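Local coordinates for protein oligopeptide ABC transporter OppAIV (Borrelia burgdorferi B31, PDB 4GL8) that probably binds oligopeptides outside the inner membrane and delivers them to an ABC transporter for uptake into the cell, at residues 61-74 with 174-186. Numbering follows the deposited sequence. Where two conformers were deposited one is given.
Sequences FLGILDGDPRTGGY and LDMLVHQTFIPVP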
loop_
_atom_site.group_PDB
_atom_site.type_symbol
_atom_site.label_atom_id
_atom_site.label_comp_id
_atom_site.label_asym_id
_atom_site.label_seq_id
_atom_site.Cartn_x
_atom_site.Cartn_y
_atom_site.Cartn_z
ATOM N N PHE A 61 -11.190 4.225 11.468
ATOM C CA PHE A 61 -12.031 5.000 10.559
ATOM C C PHE A 61 -12.731 4.081 9.572
ATOM O O PHE A 61 -12.098 3.354 8.805
ATOM C CB PHE A 61 -11.209 6.085 9.838
ATOM C CG PHE A 61 -10.656 7.123 10.772
ATOM C CD1 PHE A 61 -9.447 6.914 11.425
ATOM C CD2 PHE A 61 -11.378 8.257 11.065
ATOM C CE1 PHE A 61 -8.973 7.845 12.340
ATOM C CE2 PHE A 61 -10.904 9.188 11.967
ATOM C CZ PHE A 61 -9.702 8.980 12.618
ATOM N N LEU A 62 -14.057 4.145 9.623
ATOM C CA LEU A 62 -14.945 3.445 8.716
ATOM C C LEU A 62 -15.054 4.200 7.393
ATOM O O LEU A 62 -15.321 5.394 7.380
ATOM C CB LEU A 62 -16.307 3.360 9.372
ATOM C CG LEU A 62 -17.276 2.305 8.889
ATOM C CD1 LEU A 62 -16.651 0.910 9.018
ATOM C CD2 LEU A 62 -18.557 2.440 9.725
ATOM N N GLY A 63 -14.773 3.515 6.297
ATOM C CA GLY A 63 -14.983 4.048 4.976
ATOM C C GLY A 63 -16.444 4.017 4.556
ATOM O O GLY A 63 -17.290 3.468 5.250
ATOM N N ILE A 64 -16.739 4.605 3.395
ATOM C CA ILE A 64 -18.098 4.559 2.867
ATOM C C ILE A 64 -18.426 3.067 2.684
ATOM O O ILE A 64 -19.538 2.607 2.993
ATOM C CB ILE A 64 -18.248 5.395 1.571
ATOM C CG1 ILE A 64 -18.059 6.893 1.881
ATOM C CG2 ILE A 64 -19.627 5.199 0.974
ATOM C CD1 ILE A 64 -17.784 7.761 0.663
ATOM N N LEU A 65 -17.444 2.331 2.199
ATOM C CA LEU A 65 -17.462 0.913 2.229
ATOM C C LEU A 65 -16.323 0.552 3.162
ATOM O O LEU A 65 -15.414 1.346 3.362
ATOM C CB LEU A 65 -17.225 0.311 0.862
ATOM C CG LEU A 65 -18.176 0.651 -0.273
ATOM C CD1 LEU A 65 -18.134 -0.464 -1.291
ATOM C CD2 LEU A 65 -19.596 0.849 0.193
ATOM N N ASP A 66 -16.399 -0.639 3.723
ATOM C CA ASP A 66 -15.471 -1.140 4.694
ATOM C C ASP A 66 -14.819 -2.354 4.026
ATOM O O ASP A 66 -15.324 -2.860 3.015
ATOM C CB ASP A 66 -16.306 -1.562 5.919
ATOM C CG ASP A 66 -15.478 -1.924 7.152
ATOM O OD1 ASP A 66 -14.366 -1.388 7.345
ATOM O OD2 ASP A 66 -15.975 -2.738 7.969
ATOM N N GLY A 67 -13.699 -2.816 4.578
ATOM C CA GLY A 67 -13.008 -3.985 4.069
ATOM C C GLY A 67 -13.725 -5.219 4.547
ATOM O O GLY A 67 -14.297 -5.250 5.645
ATOM N N ASP A 68 -13.705 -6.239 3.703
ATOM C CA ASP A 68 -14.277 -7.506 4.038
ATOM C C ASP A 68 -13.159 -8.420 4.517
ATOM O O ASP A 68 -12.385 -8.913 3.702
ATOM C CB ASP A 68 -14.994 -8.113 2.829
ATOM C CG ASP A 68 -15.745 -9.384 3.180
ATOM O OD1 ASP A 68 -16.772 -9.658 2.543
ATOM O OD2 ASP A 68 -15.324 -10.099 4.104
ATOM N N PRO A 69 -13.107 -8.685 5.843
ATOM C CA PRO A 69 -11.969 -9.417 6.384
ATOM C C PRO A 69 -11.880 -10.849 5.897
ATOM O O PRO A 69 -10.824 -11.444 5.958
ATOM C CB PRO A 69 -12.174 -9.347 7.908
ATOM C CG PRO A 69 -13.599 -8.996 8.109
ATOM C CD PRO A 69 -14.066 -8.281 6.886
ATOM N N ARG A 70 -12.977 -11.380 5.379
ATOM C CA ARG A 70 -13.008 -12.758 4.911
ATOM C C ARG A 70 -12.443 -12.896 3.496
ATOM O O ARG A 70 -11.756 -13.846 3.211
ATOM C CB ARG A 70 -14.440 -13.315 4.979
ATOM N N THR A 71 -12.738 -11.973 2.601
ATOM C CA THR A 71 -12.328 -12.139 1.196
ATOM C C THR A 71 -11.243 -11.177 0.778
ATOM O O THR A 71 -10.584 -11.381 -0.217
ATOM C CB THR A 71 -13.494 -11.897 0.247
ATOM O OG1 THR A 71 -13.920 -10.529 0.363
ATOM C CG2 THR A 71 -14.657 -12.821 0.587
ATOM N N GLY A 72 -11.063 -10.113 1.530
ATOM C CA GLY A 72 -10.179 -9.046 1.100
ATOM C C GLY A 72 -10.873 -8.095 0.148
ATOM O O GLY A 72 -10.237 -7.151 -0.333
ATOM N N GLY A 73 -12.173 -8.313 -0.097
ATOM C CA GLY A 73 -12.978 -7.378 -0.897
ATOM C C GLY A 73 -13.530 -6.229 -0.033
ATOM O O GLY A 73 -12.894 -5.822 0.929
ATOM N N TYR A 74 -14.732 -5.753 -0.374
ATOM C CA TYR A 74 -15.423 -4.666 0.340
ATOM C C TYR A 74 -16.789 -5.120 0.839
ATOM O O TYR A 74 -17.297 -6.142 0.427
ATOM C CB TYR A 74 -15.631 -3.467 -0.597
ATOM C CG TYR A 74 -16.470 -3.804 -1.798
ATOM C CD1 TYR A 74 -17.847 -3.788 -1.724
ATOM C CD2 TYR A 74 -15.883 -4.216 -2.988
ATOM C CE1 TYR A 74 -18.626 -4.128 -2.814
ATOM C CE2 TYR A 74 -16.654 -4.583 -4.091
ATOM C CZ TYR A 74 -18.028 -4.515 -3.993
ATOM O OH TYR A 74 -18.822 -4.860 -5.069
ATOM N N LEU A 174 -15.917 0.796 -6.282
ATOM C CA LEU A 174 -16.375 0.399 -4.950
ATOM C C LEU A 174 -15.223 -0.138 -4.069
ATOM O O LEU A 174 -15.095 0.214 -2.897
ATOM C CB LEU A 174 -17.531 -0.620 -5.030
ATOM C CG LEU A 174 -18.804 -0.159 -5.757
ATOM C CD1 LEU A 174 -19.787 -1.292 -6.040
ATOM C CD2 LEU A 174 -19.498 0.926 -4.939
ATOM N N ASP A 175 -14.367 -0.973 -4.631
ATOM C CA ASP A 175 -13.313 -1.587 -3.835
ATOM C C ASP A 175 -12.281 -0.521 -3.404
ATOM O O ASP A 175 -11.672 -0.599 -2.348
ATOM C CB ASP A 175 -12.663 -2.713 -4.633
ATOM C CG ASP A 175 -11.775 -3.547 -3.790
ATOM O OD1 ASP A 175 -12.283 -4.181 -2.848
ATOM O OD2 ASP A 175 -10.566 -3.544 -4.045
ATOM N N MET A 176 -12.188 0.506 -4.226
ATOM C CA MET A 176 -11.336 1.667 -4.060
ATOM C C MET A 176 -11.734 2.515 -2.844
ATOM O O MET A 176 -10.882 3.128 -2.188
ATOM C CB MET A 176 -11.493 2.456 -5.365
ATOM C CG MET A 176 -10.550 3.560 -5.663
ATOM S SD MET A 176 -10.700 3.895 -7.449
ATOM C CE MET A 176 -9.100 4.660 -7.582
ATOM N N LEU A 177 -13.027 2.552 -2.531
ATOM C CA LEU A 177 -13.527 3.322 -1.410
ATOM C C LEU A 177 -13.034 2.862 -0.040
ATOM O O LEU A 177 -13.188 3.604 0.956
ATOM C CB LEU A 177 -15.049 3.390 -1.421
ATOM C CG LEU A 177 -15.673 4.231 -2.508
ATOM C CD1 LEU A 177 -17.198 4.019 -2.530
ATOM C CD2 LEU A 177 -15.331 5.712 -2.325
ATOM N N VAL A 178 -12.483 1.648 0.023
ATOM C CA VAL A 178 -11.972 1.077 1.241
ATOM C C VAL A 178 -10.583 1.642 1.533
ATOM O O VAL A 178 -10.167 1.666 2.662
ATOM C CB VAL A 178 -11.956 -0.479 1.139
ATOM C CG1 VAL A 178 -11.365 -1.124 2.383
ATOM C CG2 VAL A 178 -13.377 -0.968 0.918
ATOM N N HIS A 179 -9.867 2.108 0.510
ATOM C CA HIS A 179 -8.569 2.710 0.671
ATOM C C HIS A 179 -8.658 4.022 1.477
ATOM O O HIS A 179 -9.592 4.792 1.323
ATOM C CB HIS A 179 -7.982 2.978 -0.697
ATOM C CG HIS A 179 -6.563 3.452 -0.666
ATOM N ND1 HIS A 179 -6.199 4.740 -1.001
ATOM C CD2 HIS A 179 -5.417 2.807 -0.361
ATOM C CE1 HIS A 179 -4.891 4.872 -0.893
ATOM N NE2 HIS A 179 -4.393 3.710 -0.511
ATOM N N GLN A 180 -7.651 4.249 2.322
ATOM C CA GLN A 180 -7.681 5.301 3.332
ATOM C C GLN A 180 -7.840 6.688 2.770
ATOM O O GLN A 180 -8.484 7.484 3.375
ATOM C CB GLN A 180 -6.462 5.222 4.256
ATOM C CG GLN A 180 -5.133 5.696 3.667
ATOM C CD GLN A 180 -4.374 4.635 2.883
ATOM O OE1 GLN A 180 -4.765 3.469 2.806
ATOM N NE2 GLN A 180 -3.269 5.045 2.311
ATOM N N THR A 181 -7.267 6.962 1.611
ATOM C CA THR A 181 -7.432 8.244 0.917
ATOM C C THR A 181 -8.905 8.623 0.737
ATOM O O THR A 181 -9.254 9.835 0.731
ATOM C CB THR A 181 -6.796 8.147 -0.489
ATOM O OG1 THR A 181 -5.420 7.809 -0.352
ATOM C CG2 THR A 181 -6.866 9.423 -1.208
ATOM N N PHE A 182 -9.756 7.606 0.595
ATOM C CA PHE A 182 -11.179 7.802 0.426
ATOM C C PHE A 182 -11.987 7.764 1.726
ATOM O O PHE A 182 -13.198 7.994 1.715
ATOM C CB PHE A 182 -11.750 6.762 -0.530
ATOM C CG PHE A 182 -11.411 6.987 -1.968
ATOM C CD1 PHE A 182 -12.240 7.738 -2.778
ATOM C CD2 PHE A 182 -10.328 6.381 -2.525
ATOM C CE1 PHE A 182 -11.985 7.883 -4.112
ATOM C CE2 PHE A 182 -10.031 6.545 -3.857
ATOM C CZ PHE A 182 -10.864 7.295 -4.666
ATOM N N ILE A 183 -11.336 7.516 2.848
ATOM C CA ILE A 183 -12.053 7.385 4.116
ATOM C C ILE A 183 -12.325 8.778 4.671
ATOM O O ILE A 183 -11.412 9.580 4.762
ATOM C CB ILE A 183 -11.282 6.503 5.130
ATOM C CG1 ILE A 183 -11.143 5.100 4.547
ATOM C CG2 ILE A 183 -12.015 6.463 6.461
ATOM C CD1 ILE A 183 -10.330 4.130 5.379
ATOM N N PRO A 184 -13.588 9.073 5.013
ATOM C CA PRO A 184 -13.901 10.403 5.529
ATOM C C PRO A 184 -13.256 10.674 6.886
ATOM O O PRO A 184 -13.116 9.740 7.710
ATOM C CB PRO A 184 -15.437 10.387 5.661
ATOM C CG PRO A 184 -15.877 9.290 4.711
ATOM C CD PRO A 184 -14.805 8.260 4.854
ATOM N N VAL A 185 -12.901 11.946 7.109
ATOM C CA VAL A 185 -12.277 12.381 8.360
ATOM C C VAL A 185 -13.118 13.482 8.997
ATOM O O VAL A 185 -13.879 14.134 8.300
ATOM C CB VAL A 185 -10.832 12.872 8.135
ATOM C CG1 VAL A 185 -9.941 11.711 7.755
ATOM C CG2 VAL A 185 -10.782 13.950 7.067
ATOM N N PRO A 186 -12.984 13.691 10.328
ATOM C CA PRO A 186 -13.881 14.610 11.063
ATOM C C PRO A 186 -13.512 16.089 10.939
ATOM O O PRO A 186 -12.643 16.616 11.680
ATOM C CB PRO A 186 -13.762 14.141 12.514
ATOM C CG PRO A 186 -12.429 13.469 12.589
ATOM C CD PRO A 186 -12.206 12.837 11.236
HETATM O O HOH W 1 -14.914 7.636 8.492
HETATM O O HOH W 2 -14.525 5.517 1.756
HETATM O O HOH W 3 -9.417 -5.799 -2.596
#
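Over one face of the Tyr-74 ring sits Leu-174 CB, 4.2 Å from the ring centroid and only 13° off the ring normal, which makes a CH-pi contact. At the edge of the same ring, in its plane, Asp-175 OD1 lies 3.6 Å from Tyr-74 CD2; ring and carboxylate planes are turned 57° apart. That oxygen is also salt-bridged to Arg-519, while Asp-175 OD2 accepts from Ala-432 N and from a water that reaches Gly-72 O. The Phe-61 ring meets the pyrrolidine of Pro-186 obliquely, CE2 to CD 3.9 Å.

Between these rings aliphatic side chains meet one another and the backbone. Leu-65 sends CD1 against Leu-174 CB and turns CG to Leu-177 CD1. Val-178 splits its methyls: with CG1 anti to the backbone N (chi1 178°), CG1 rests on Gly-67 N at 3.6 Å and CG2 reaches Tyr-74 CB at 3.7 Å. Further along, Ile-183 CG2 touches Phe-61 CB at 3.5 Å.

No direct hydrogen bond crosses the contact; waters supply the polar links. One donates to both Leu-62 O and Pro-184 O. Another water, its oxygen 2.9 Å from Ile-64 N, accepts from that N-H and donates to Leu-177 O and Phe-182 O, joining three backbone groups.

Strand 65-67, outermost in a five-stranded antiparallel sheet, pairs with strand 74-84; Leu-65 packs on Leu-174 of helix 173-176 and on Leu-177 and Val-178 beyond it. Phe-93 of strand 90-95 touches Ile-64, Leu-174 and Leu-177, and helix 109-119 adds Tyr-116 against Ile-64 and Leu-177, and Ile-112 against Pro-184. Beyond, His-179 and Gln-180 pack on the bound peptide, bringing segment 174-186 to the binding site.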